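Local coordinates for copper-containing nitrite reductase (Hyphomicrobium denitrificans 1NES1, PDB 6TFO), which probably reduces nitrite to nitric oxide with electrons from a cytochrome c, using bound copper ions, at residues C[212-215]-C[216-220]. Residues are numbered along the deposited sequence; the frame is centred on the assembly and turned at random.
Sequences LKNA and KDSLM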
ATOM      1  N   LEU C 212     -40.431 -32.543   6.904  1.00 60.08           N
ATOM      2  CA  LEU C 212     -39.677 -31.267   6.734  1.00 58.88           C
ATOM      3  C   LEU C 212     -40.363 -30.400   5.667  1.00 57.41           C
ATOM      4  O   LEU C 212     -40.309 -30.783   4.473  1.00 55.91           O
ATOM      5  CB  LEU C 212     -38.217 -31.566   6.384  1.00 57.23           C
ATOM      6  CG  LEU C 212     -37.246 -30.424   6.696  1.00 60.79           C
ATOM      7  CD1 LEU C 212     -35.845 -30.956   6.962  1.00 62.09           C
ATOM      8  CD2 LEU C 212     -37.216 -29.408   5.559  1.00 63.55           C
ATOM      9  N   LYS C 213     -40.993 -29.295   6.103  1.00 53.92           N
ATOM     10  CA  LYS C 213     -41.582 -28.220   5.255  1.00 51.74           C
ATOM     11  C   LYS C 213     -40.552 -27.089   5.106  1.00 54.25           C
ATOM     12  O   LYS C 213     -40.222 -26.496   6.136  1.00 59.13           O
ATOM     13  CB  LYS C 213     -42.875 -27.679   5.878  1.00 47.07           C
ATOM     14  N   ASN C 214     -40.041 -26.823   3.890  1.00 53.53           N
ATOM     15  CA  ASN C 214     -39.187 -25.641   3.563  1.00 47.82           C
ATOM     16  C   ASN C 214     -40.101 -24.476   3.173  1.00 46.60           C
ATOM     17  O   ASN C 214     -40.829 -24.618   2.184  1.00 43.03           O
ATOM     18  CB  ASN C 214     -38.167 -25.941   2.456  1.00 47.28           C
ATOM     19  CG  ASN C 214     -37.083 -24.890   2.303  1.00 47.13           C
ATOM     20  OD1 ASN C 214     -37.020 -23.926   3.075  1.00 43.99           O
ATOM     21  ND2 ASN C 214     -36.239 -25.062   1.299  1.00 41.09           N
ATOM     22  N   ALA C 215     -40.078 -23.385   3.947  1.00 45.51           N
ATOM     23  CA  ALA C 215     -40.953 -22.209   3.746  1.00 45.33           C
ATOM     24  C   ALA C 215     -40.846 -21.738   2.290  1.00 50.12           C
ATOM     25  O   ALA C 215     -39.759 -21.941   1.677  1.00 51.47           O
ATOM     26  CB  ALA C 215     -40.603 -21.107   4.708  1.00 44.91           C
ATOM     27  N   LYS C 216     -41.965 -21.211   1.761  1.00 55.50           N
ATOM     28  CA  LYS C 216     -42.169 -20.639   0.399  1.00 60.49           C
ATOM     29  C   LYS C 216     -41.095 -19.576   0.107  1.00 52.47           C
ATOM     30  O   LYS C 216     -40.630 -19.489  -1.034  1.00 48.76           O
ATOM     31  CB  LYS C 216     -43.486 -19.842   0.318  1.00 71.19           C
ATOM     32  CG  LYS C 216     -44.810 -20.583   0.185  1.00 74.70           C
ATOM     33  CD  LYS C 216     -45.953 -19.588  -0.028  1.00 84.38           C
ATOM     34  CE  LYS C 216     -47.185 -19.807   0.829  1.00 87.28           C
ATOM     35  NZ  LYS C 216     -48.043 -20.869   0.259  1.00 97.19           N
ATOM     36  N   ASP C 217     -40.754 -18.770   1.116  1.00 48.99           N
ATOM     37  CA  ASP C 217     -39.913 -17.551   0.966  1.00 47.50           C
ATOM     38  C   ASP C 217     -38.428 -17.898   1.154  1.00 45.54           C
ATOM     39  O   ASP C 217     -37.609 -17.001   1.208  1.00 48.71           O
ATOM     40  CB  ASP C 217     -40.396 -16.450   1.911  1.00 44.81           C
ATOM     41  CG  ASP C 217     -40.236 -16.752   3.393  1.00 48.82           C
ATOM     42  OD1 ASP C 217     -39.947 -17.925   3.761  1.00 59.20           O
ATOM     43  OD2 ASP C 217     -40.408 -15.811   4.176  1.00 50.99           O
ATOM     44  N   SER C 218     -38.065 -19.163   1.255  1.00 48.32           N
ATOM     45  CA  SER C 218     -36.644 -19.582   1.341  1.00 48.19           C
ATOM     46  C   SER C 218     -35.987 -19.421  -0.035  1.00 50.05           C
ATOM     47  O   SER C 218     -36.625 -19.761  -1.030  1.00 51.50           O
ATOM     48  CB  SER C 218     -36.530 -20.989   1.842  1.00 43.10           C
ATOM     49  OG  SER C 218     -36.909 -21.041   3.203  1.00 48.16           O
ATOM     50  N   LEU C 219     -34.753 -18.938  -0.082  1.00 45.29           N
ATOM     51  CA  LEU C 219     -33.932 -18.954  -1.310  1.00 49.63           C
ATOM     52  C   LEU C 219     -33.301 -20.339  -1.449  1.00 48.23           C
ATOM     53  O   LEU C 219     -33.150 -20.806  -2.563  1.00 43.10           O
ATOM     54  CB  LEU C 219     -32.855 -17.867  -1.222  1.00 56.41           C
ATOM     55  CG  LEU C 219     -33.357 -16.428  -1.044  1.00 61.18           C
ATOM     56  CD1 LEU C 219     -32.194 -15.452  -0.958  1.00 60.07           C
ATOM     57  CD2 LEU C 219     -34.284 -16.003  -2.170  1.00 58.70           C
ATOM     58  N   MET C 220     -32.940 -20.981  -0.344  1.00 47.53           N
ATOM     59  CA  MET C 220     -32.100 -22.204  -0.392  1.00 49.20           C
ATOM     60  C   MET C 220     -32.949 -23.461  -0.182  1.00 50.17           C
ATOM     61  O   MET C 220     -33.963 -23.415   0.542  1.00 52.44           O
ATOM     62  CB  MET C 220     -30.996 -22.159   0.667  1.00 47.38           C
ATOM     63  CG  MET C 220     -30.222 -20.868   0.667  1.00 46.56           C
ATOM     64  SD  MET C 220     -29.634 -20.440  -0.970  1.00 45.86           S
ATOM     65  CE  MET C 220     -28.797 -18.905  -0.559  1.00 47.16           C
TER
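Asn-214 and Ser-218 meet across a tight turn, a small example of how one buried amide can hold a loop against the strand it leaves. From CB, the side chain of Asn-214 runs with CG opposite the backbone N (chi1 -167°), which carries the amide over toward the returning chain. CG itself stands 3.9 Å from the carbonyl O of Met-220, and the two tips then take different partners. OD1 lies 2.9 Å from OG of Ser-218, close enough to accept its hydroxyl, though another acceptor is within reach of that proton. ND2 gives one N-H to O of Met-220, at 2.9 Å and nearly straight (167°); the bond lies in the plane of both groups and uses a lone pair of the carbonyl. Outside the loop, OD1 is also hydrogen-bonded to OG1 of Thr-173 on the strand 166-181 and ND2 to O of Thr-241, and together these bonds fix the rotation of the amide. Directly after strand 207-214 the chain makes a type I beta turn from Ala-215 to Ser-218, in a cupredoxin domain of the multicopper oxidase family; the loop leads on toward His-222, a type 1 copper ligand that touches Asn-214. The turn's own bond, Ser-218 N to Ala-215 O at 3.3 Å, is less well aimed, its donor lying well above the carbonyl plane. On the outer side OD1 of Asp-217 comes within 3.4 Å of Ala-215 CB. Were Asn-214 replaced by a leucine, the carbonyl of Met-220 and the hydroxyl of Thr-173 would probably be left without the amide they meet, and the loop before His-222 would be freer to shift.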